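PDB 4G2S: protein prgH from Salmonella enterica subsp. enterica serovar Typhimurium, which probably helps build the basal body of the SPI-1 type III secretion system, to which it contributes an FHA-type domain. Local coordinates for residues F63-D68 / T72-H77; N92-V97 / L101-P106. All coordinates share one frame; numbering follows the deposited sequence.

Interaction 1. Residues F63-D68 / T72-H77; sequences FEIQVD and TEIILH
Gln66 and His77 meet above an antiparallel beta hairpin in the five-stranded mixed sheet of this FHA-type domain, a compact example of how the two faces of one sheet acquire different chemistry. The extended Gln66 chain, with CG anti to the backbone N (chi1 -170°), carries its amide across to the imidazole edge, where His77 NE2 donates to Gln66 OE1 over 2.9 Å. Amide and ring planes are nearly coplanar, 30° apart, and the oxygen lies in the ring plane, so the bond fixes the rotation of the imidazole and implies a proton on NE2. Ile75 CG2 presses on one face of the same ring, offset toward its rim. Glu64 shares this side of the sheet, but its carboxylate turns elsewhere, to salt bridges with Arg27 and with Arg10 of the second subunit.

The other face is hydrocarbon. The Phe63 ring presents CD1 to Leu76 CD1 at 4.0 Å, while Ile65 CG1 lies in plane at the ring's edge. Farther along, the CG2 branches of Ile65 and Ile74 meet at 4.0 Å. Leu100, Ile102 and Ile104 of the facing sheet pack against this layer, which makes it one wall of the sandwich core.

Between the faces the backbones pair through four hydrogen bonds: Glu64 and His77 exchange two, as do Gln66 and Ile75. Past the last paired residues the chain turns, and there Asp68, Thr72 and Glu73 are poorly ordered, so the bonds among them are less certain. The Asp68 carboxylate reaches across to the start of 72-77, where OD1 accepts Thr72 N at 2.9 Å through its syn lone pair. The same oxygen receives a longer, weak bond from Glu73 N, and Asp68 OD2 a weak one from Thr72 OG1 at 3.3 Å.

Interaction 2. Residues N92-V97 / L101-P106; sequences NTPIQV and LILIRP
Ile95 sends CG1 anti to its carbonyl carbon (chi1 -67°) and the chain on to CD1, which reaches Ile104 CD1 at 3.8 Å. Ile102, by contrast, holds CG1 between its own backbone N and carbonyl carbon (chi1 65°), a setting that swings this methylene across the strands to within 3.7 Å of Ile95 CB. The result is an aliphatic cluster on the inner face of a beta hairpin, strands 95-97 and 100-106, at one edge of the four-stranded antiparallel sheet. Val97 CG2 extends the cluster more loosely toward Ile102 CD1, and Phe63, Ile65 and Leu76 of the facing sheet close over it.

The other face is contacted differently. Pro94 CB sits against Leu101 CD2 at 3.4 Å, tighter than usual for two carbons. Leu103 lays its CD1 methyl alongside the backbone where Asn92 joins Thr93, 3.7 Å from Asn92 C.

Ile95 and Ile102 form the hydrogen-bonded pair, exchanging two bonds, and Gln96 with Leu101 the non-hydrogen-bonded pair next to it. Farther back, Asn92 N donates to Ile104 O over 2.8 Å. Between these sites a water accepts from Ile104 N at 3.0 Å; its approach to Thr93 O is implausibly short, so that half of a bridge is doubtful. Nearby, the Asn92 amide brings OD1 to 3.3 Å from Arg105 CB, whereas its ND2 bonds to Glu109; Arg105 itself turns away to Glu20 and to the carbonyl of Glu107.

This is a worked case of an edge strand held by few backbone bonds, perhaps supplemented by a water. The isoleucine side chains offer only dispersion and hydrophobic contact; the directional hold comes from three direct backbone bonds, in which the same residues take part.

Interactions 1 and 2 are both antiparallel hairpins, met one after the other along the chain, but they belong to different sheets of the sandwich. Their apolar faces form a shared core: Ile65 CD1 comes within 3.4 Å of Ile104 CD1, and Phe63 CD2 within 3.5 Å of Val97 CG1. Each contact also reaches the surface, with different chemistry. Interaction 1 is regularly paired through four backbone bonds, with a histidine-amide pair on its outer side and a carboxylate at its turn. Interaction 2, on an outermost strand, has fewer backbone bonds, and on its outer side proline and leucine pack together, beside polar residues such as Gln96 and Arg105. Of the two, interaction 1 alone has a residue bonded to another subunit.

Interaction 1. Residues F63-D68 / T72-H77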
loop_
_atom_site.group_PDB
_atom_site.type_symbol
_atom_site.label_atom_id
_atom_site.label_comp_id
_atom_site.label_asym_id
_atom_site.label_seq_id
_atom_site.Cartn_x
_atom_site.Cartn_y
_atom_site.Cartn_z
ATOM N N PHE A 63 7.703 19.476 -12.324
ATOM C CA PHE A 63 7.257 20.645 -13.033
ATOM C C PHE A 63 5.796 20.972 -12.737
ATOM O O PHE A 63 5.068 20.087 -12.302
ATOM C CB PHE A 63 7.511 20.490 -14.535
ATOM C CG PHE A 63 6.748 19.381 -15.188
ATOM C CD1 PHE A 63 5.539 19.578 -15.773
ATOM C CD2 PHE A 63 7.317 18.108 -15.261
ATOM C CE1 PHE A 63 4.859 18.563 -16.450
ATOM C CE2 PHE A 63 6.661 17.087 -15.917
ATOM C CZ PHE A 63 5.398 17.278 -16.478
ATOM N N GLU A 64 5.391 22.230 -12.980
ATOM C CA GLU A 64 3.993 22.629 -12.911
ATOM C C GLU A 64 3.544 23.084 -14.250
ATOM O O GLU A 64 4.238 23.825 -14.947
ATOM C CB GLU A 64 3.727 23.737 -11.880
ATOM C CG GLU A 64 4.385 23.528 -10.519
ATOM C CD GLU A 64 3.874 24.514 -9.474
ATOM O OE1 GLU A 64 4.014 24.272 -8.268
ATOM O OE2 GLU A 64 3.199 25.506 -9.861
ATOM N N ILE A 65 2.337 22.691 -14.585
ATOM C CA ILE A 65 1.602 23.265 -15.704
ATOM C C ILE A 65 0.534 24.228 -15.215
ATOM O O ILE A 65 -0.280 23.927 -14.298
ATOM C CB ILE A 65 1.038 22.172 -16.633
ATOM C CG1 ILE A 65 2.222 21.361 -17.163
ATOM C CG2 ILE A 65 0.213 22.812 -17.756
ATOM C CD1 ILE A 65 1.922 20.529 -18.368
ATOM N N GLN A 66 0.582 25.438 -15.794
ATOM C CA GLN A 66 -0.371 26.494 -15.446
ATOM C C GLN A 66 -1.257 26.847 -16.634
ATOM O O GLN A 66 -0.741 27.235 -17.667
ATOM C CB GLN A 66 0.356 27.767 -15.027
ATOM C CG GLN A 66 -0.571 28.789 -14.439
ATOM C CD GLN A 66 0.142 30.012 -13.874
ATOM O OE1 GLN A 66 1.354 30.027 -13.691
ATOM N NE2 GLN A 66 -0.636 31.034 -13.556
ATOM N N VAL A 67 -2.565 26.766 -16.443
ATOM C CA VAL A 67 -3.572 26.972 -17.500
ATOM C C VAL A 67 -4.338 28.171 -16.977
ATOM O O VAL A 67 -5.043 28.027 -15.942
ATOM C CB VAL A 67 -4.522 25.772 -17.622
ATOM C CG1 VAL A 67 -5.670 26.039 -18.587
ATOM C CG2 VAL A 67 -3.781 24.477 -17.987
ATOM N N ASP A 68 -4.190 29.342 -17.644
ATOM C CA ASP A 68 -4.835 30.576 -17.149
ATOM C C ASP A 68 -6.341 30.374 -17.203
ATOM O O ASP A 68 -6.836 29.492 -17.893
ATOM C CB ASP A 68 -4.384 31.893 -17.871
ATOM C CG ASP A 68 -4.989 32.079 -19.296
ATOM O OD1 ASP A 68 -5.428 31.083 -19.926
ATOM O OD2 ASP A 68 -5.018 33.253 -19.787
ATOM N N THR A 72 -6.238 30.516 -22.608
ATOM C CA THR A 72 -5.569 31.060 -23.808
ATOM C C THR A 72 -4.030 31.022 -23.765
ATOM O O THR A 72 -3.386 31.109 -24.809
ATOM C CB THR A 72 -5.988 32.515 -24.092
ATOM O OG1 THR A 72 -5.577 33.346 -22.998
ATOM C CG2 THR A 72 -7.500 32.621 -24.302
ATOM N N GLU A 73 -3.428 30.908 -22.583
ATOM C CA GLU A 73 -1.966 30.755 -22.510
ATOM C C GLU A 73 -1.567 29.590 -21.604
ATOM O O GLU A 73 -2.202 29.391 -20.566
ATOM C CB GLU A 73 -1.285 32.062 -22.073
ATOM C CG GLU A 73 -1.470 32.462 -20.606
ATOM C CD GLU A 73 -0.396 33.421 -20.099
ATOM O OE1 GLU A 73 0.293 34.064 -20.915
ATOM O OE2 GLU A 73 -0.239 33.530 -18.868
ATOM N N ILE A 74 -0.541 28.820 -22.018
ATOM C CA ILE A 74 -0.028 27.667 -21.234
ATOM C C ILE A 74 1.439 27.798 -20.869
ATOM O O ILE A 74 2.325 27.868 -21.757
ATOM C CB ILE A 74 -0.226 26.258 -21.912
ATOM C CG1 ILE A 74 -1.705 25.980 -22.193
ATOM C CG2 ILE A 74 0.266 25.153 -20.988
ATOM C CD1 ILE A 74 -1.925 24.893 -23.219
ATOM N N ILE A 75 1.686 27.741 -19.562
ATOM C CA ILE A 75 2.992 27.979 -18.990
ATOM C C ILE A 75 3.481 26.734 -18.245
ATOM O O ILE A 75 2.769 26.203 -17.435
ATOM C CB ILE A 75 2.962 29.179 -18.022
ATOM C CG1 ILE A 75 2.548 30.419 -18.789
ATOM C CG2 ILE A 75 4.370 29.426 -17.429
ATOM C CD1 ILE A 75 3.545 30.892 -19.813
ATOM N N LEU A 76 4.685 26.293 -18.567
ATOM C CA LEU A 76 5.281 25.229 -17.819
ATOM C C LEU A 76 6.355 25.819 -16.902
ATOM O O LEU A 76 7.186 26.635 -17.352
ATOM C CB LEU A 76 5.801 24.197 -18.768
ATOM C CG LEU A 76 6.310 22.863 -18.136
ATOM C CD1 LEU A 76 6.005 21.775 -19.092
ATOM C CD2 LEU A 76 7.781 23.042 -17.895
ATOM N N HIS A 77 6.249 25.510 -15.606
ATOM C CA HIS A 77 7.282 25.899 -14.650
ATOM C C HIS A 77 8.104 24.704 -14.335
ATOM O O HIS A 77 7.592 23.753 -13.716
ATOM C CB HIS A 77 6.655 26.415 -13.398
ATOM C CG HIS A 77 5.701 27.494 -13.622
ATOM N ND1 HIS A 77 6.088 28.754 -13.780
ATOM C CD2 HIS A 77 4.314 27.503 -13.658
ATOM C CE1 HIS A 77 5.003 29.543 -13.924
ATOM N NE2 HIS A 77 3.928 28.786 -13.856
#

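Interaction 2. Residues N92-V97 / L101-P106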
loop_
_atom_site.group_PDB
_atom_site.type_symbol
_atom_site.label_atom_id
_atom_site.label_comp_id
_atom_site.label_asym_id
_atom_site.label_seq_id
_atom_site.Cartn_x
_atom_site.Cartn_y
_atom_site.Cartn_z
ATOM N N ASN A 92 0.137 20.237 -28.776
ATOM C CA ASN A 92 0.350 19.220 -29.779
ATOM C C ASN A 92 1.765 19.074 -30.253
ATOM O O ASN A 92 2.015 18.664 -31.381
ATOM C CB ASN A 92 -0.598 19.383 -30.962
ATOM C CG ASN A 92 -2.037 19.312 -30.545
ATOM O OD1 ASN A 92 -2.381 18.608 -29.604
ATOM N ND2 ASN A 92 -2.889 20.041 -31.228
ATOM N N THR A 93 2.701 19.361 -29.383
ATOM C CA THR A 93 4.089 19.189 -29.721
ATOM C C THR A 93 4.852 18.647 -28.518
ATOM O O THR A 93 4.595 19.039 -27.368
ATOM C CB THR A 93 4.679 20.507 -30.354
ATOM O OG1 THR A 93 6.052 20.723 -29.976
ATOM C CG2 THR A 93 3.884 21.722 -29.961
ATOM N N PRO A 94 5.766 17.719 -28.776
ATOM C CA PRO A 94 6.625 17.197 -27.753
ATOM C C PRO A 94 7.362 18.293 -26.981
ATOM O O PRO A 94 8.031 19.146 -27.565
ATOM C CB PRO A 94 7.633 16.346 -28.520
ATOM C CG PRO A 94 7.042 16.081 -29.865
ATOM C CD PRO A 94 6.008 17.121 -30.107
ATOM N N ILE A 95 7.249 18.221 -25.685
ATOM C CA ILE A 95 7.858 19.154 -24.738
ATOM C C ILE A 95 8.783 18.280 -23.894
ATOM O O ILE A 95 8.324 17.296 -23.257
ATOM C CB ILE A 95 6.741 19.754 -23.861
ATOM C CG1 ILE A 95 5.804 20.634 -24.679
ATOM C CG2 ILE A 95 7.307 20.509 -22.683
ATOM C CD1 ILE A 95 4.523 21.029 -23.919
ATOM N N GLN A 96 10.061 18.604 -23.897
ATOM C CA GLN A 96 11.040 17.937 -23.074
ATOM C C GLN A 96 11.159 18.622 -21.684
ATOM O O GLN A 96 11.471 19.799 -21.598
ATOM C CB GLN A 96 12.389 17.951 -23.767
ATOM C CG GLN A 96 13.405 17.094 -23.084
ATOM C CD GLN A 96 14.519 16.643 -24.001
ATOM O OE1 GLN A 96 14.624 17.052 -25.184
ATOM N NE2 GLN A 96 15.389 15.818 -23.454
ATOM N N VAL A 97 10.886 17.881 -20.619
ATOM C CA VAL A 97 11.182 18.330 -19.242
ATOM C C VAL A 97 12.114 17.390 -18.567
ATOM O O VAL A 97 11.734 16.249 -18.266
ATOM C CB VAL A 97 9.870 18.377 -18.385
ATOM C CG1 VAL A 97 10.075 19.185 -17.138
ATOM C CG2 VAL A 97 8.729 18.952 -19.151
ATOM N N LEU A 101 9.340 13.242 -21.697
ATOM C CA LEU A 101 8.728 13.833 -22.884
ATOM C C LEU A 101 7.181 13.777 -22.776
ATOM O O LEU A 101 6.561 12.699 -22.561
ATOM C CB LEU A 101 9.289 13.109 -24.123
ATOM C CG LEU A 101 9.413 13.810 -25.460
ATOM C CD1 LEU A 101 9.950 12.862 -26.507
ATOM C CD2 LEU A 101 8.038 14.268 -25.858
ATOM N N ILE A 102 6.552 14.954 -22.878
ATOM C CA ILE A 102 5.122 15.079 -22.723
ATOM C C ILE A 102 4.569 15.821 -23.883
ATOM O O ILE A 102 5.266 16.430 -24.641
ATOM C CB ILE A 102 4.728 15.860 -21.435
ATOM C CG1 ILE A 102 5.199 17.311 -21.516
ATOM C CG2 ILE A 102 5.378 15.250 -20.184
ATOM C CD1 ILE A 102 4.674 18.150 -20.346
ATOM N N LEU A 103 3.254 15.847 -23.957
ATOM C CA LEU A 103 2.582 16.533 -25.004
ATOM C C LEU A 103 1.308 17.052 -24.346
ATOM O O LEU A 103 0.771 16.345 -23.521
ATOM C CB LEU A 103 2.293 15.525 -26.143
ATOM C CG LEU A 103 1.592 16.242 -27.286
ATOM C CD1 LEU A 103 2.141 15.744 -28.615
ATOM C CD2 LEU A 103 0.079 16.121 -27.216
ATOM N N ILE A 104 0.904 18.327 -24.590
ATOM C CA ILE A 104 -0.322 18.887 -24.017
ATOM C C ILE A 104 -1.294 19.073 -25.204
ATOM O O ILE A 104 -0.940 19.732 -26.214
ATOM C CB ILE A 104 -0.085 20.236 -23.280
ATOM C CG1 ILE A 104 0.979 20.097 -22.177
ATOM C CG2 ILE A 104 -1.389 20.758 -22.712
ATOM C CD1 ILE A 104 1.522 21.425 -21.637
ATOM N N ARG A 105 -2.483 18.481 -25.104
ATOM C CA ARG A 105 -3.492 18.552 -26.171
ATOM C C ARG A 105 -4.865 18.979 -25.628
ATOM O O ARG A 105 -5.184 18.711 -24.481
ATOM C CB ARG A 105 -3.636 17.187 -26.864
ATOM C CG ARG A 105 -4.242 16.150 -25.988
ATOM C CD ARG A 105 -4.244 14.777 -26.663
ATOM N NE ARG A 105 -5.044 13.821 -25.918
ATOM C CZ ARG A 105 -6.360 13.815 -25.856
ATOM N NH1 ARG A 105 -7.079 14.709 -26.515
ATOM N NH2 ARG A 105 -6.971 12.844 -25.209
ATOM N N PRO A 106 -5.713 19.610 -26.483
ATOM C CA PRO A 106 -7.111 19.724 -26.162
ATOM C C PRO A 106 -7.776 18.364 -26.052
ATOM O O PRO A 106 -7.424 17.426 -26.807
ATOM C CB PRO A 106 -7.684 20.436 -27.361
ATOM C CG PRO A 106 -6.544 21.156 -27.961
ATOM C CD PRO A 106 -5.409 20.231 -27.778
HETATM O O HOH W 1 2.557 19.969 -26.472
#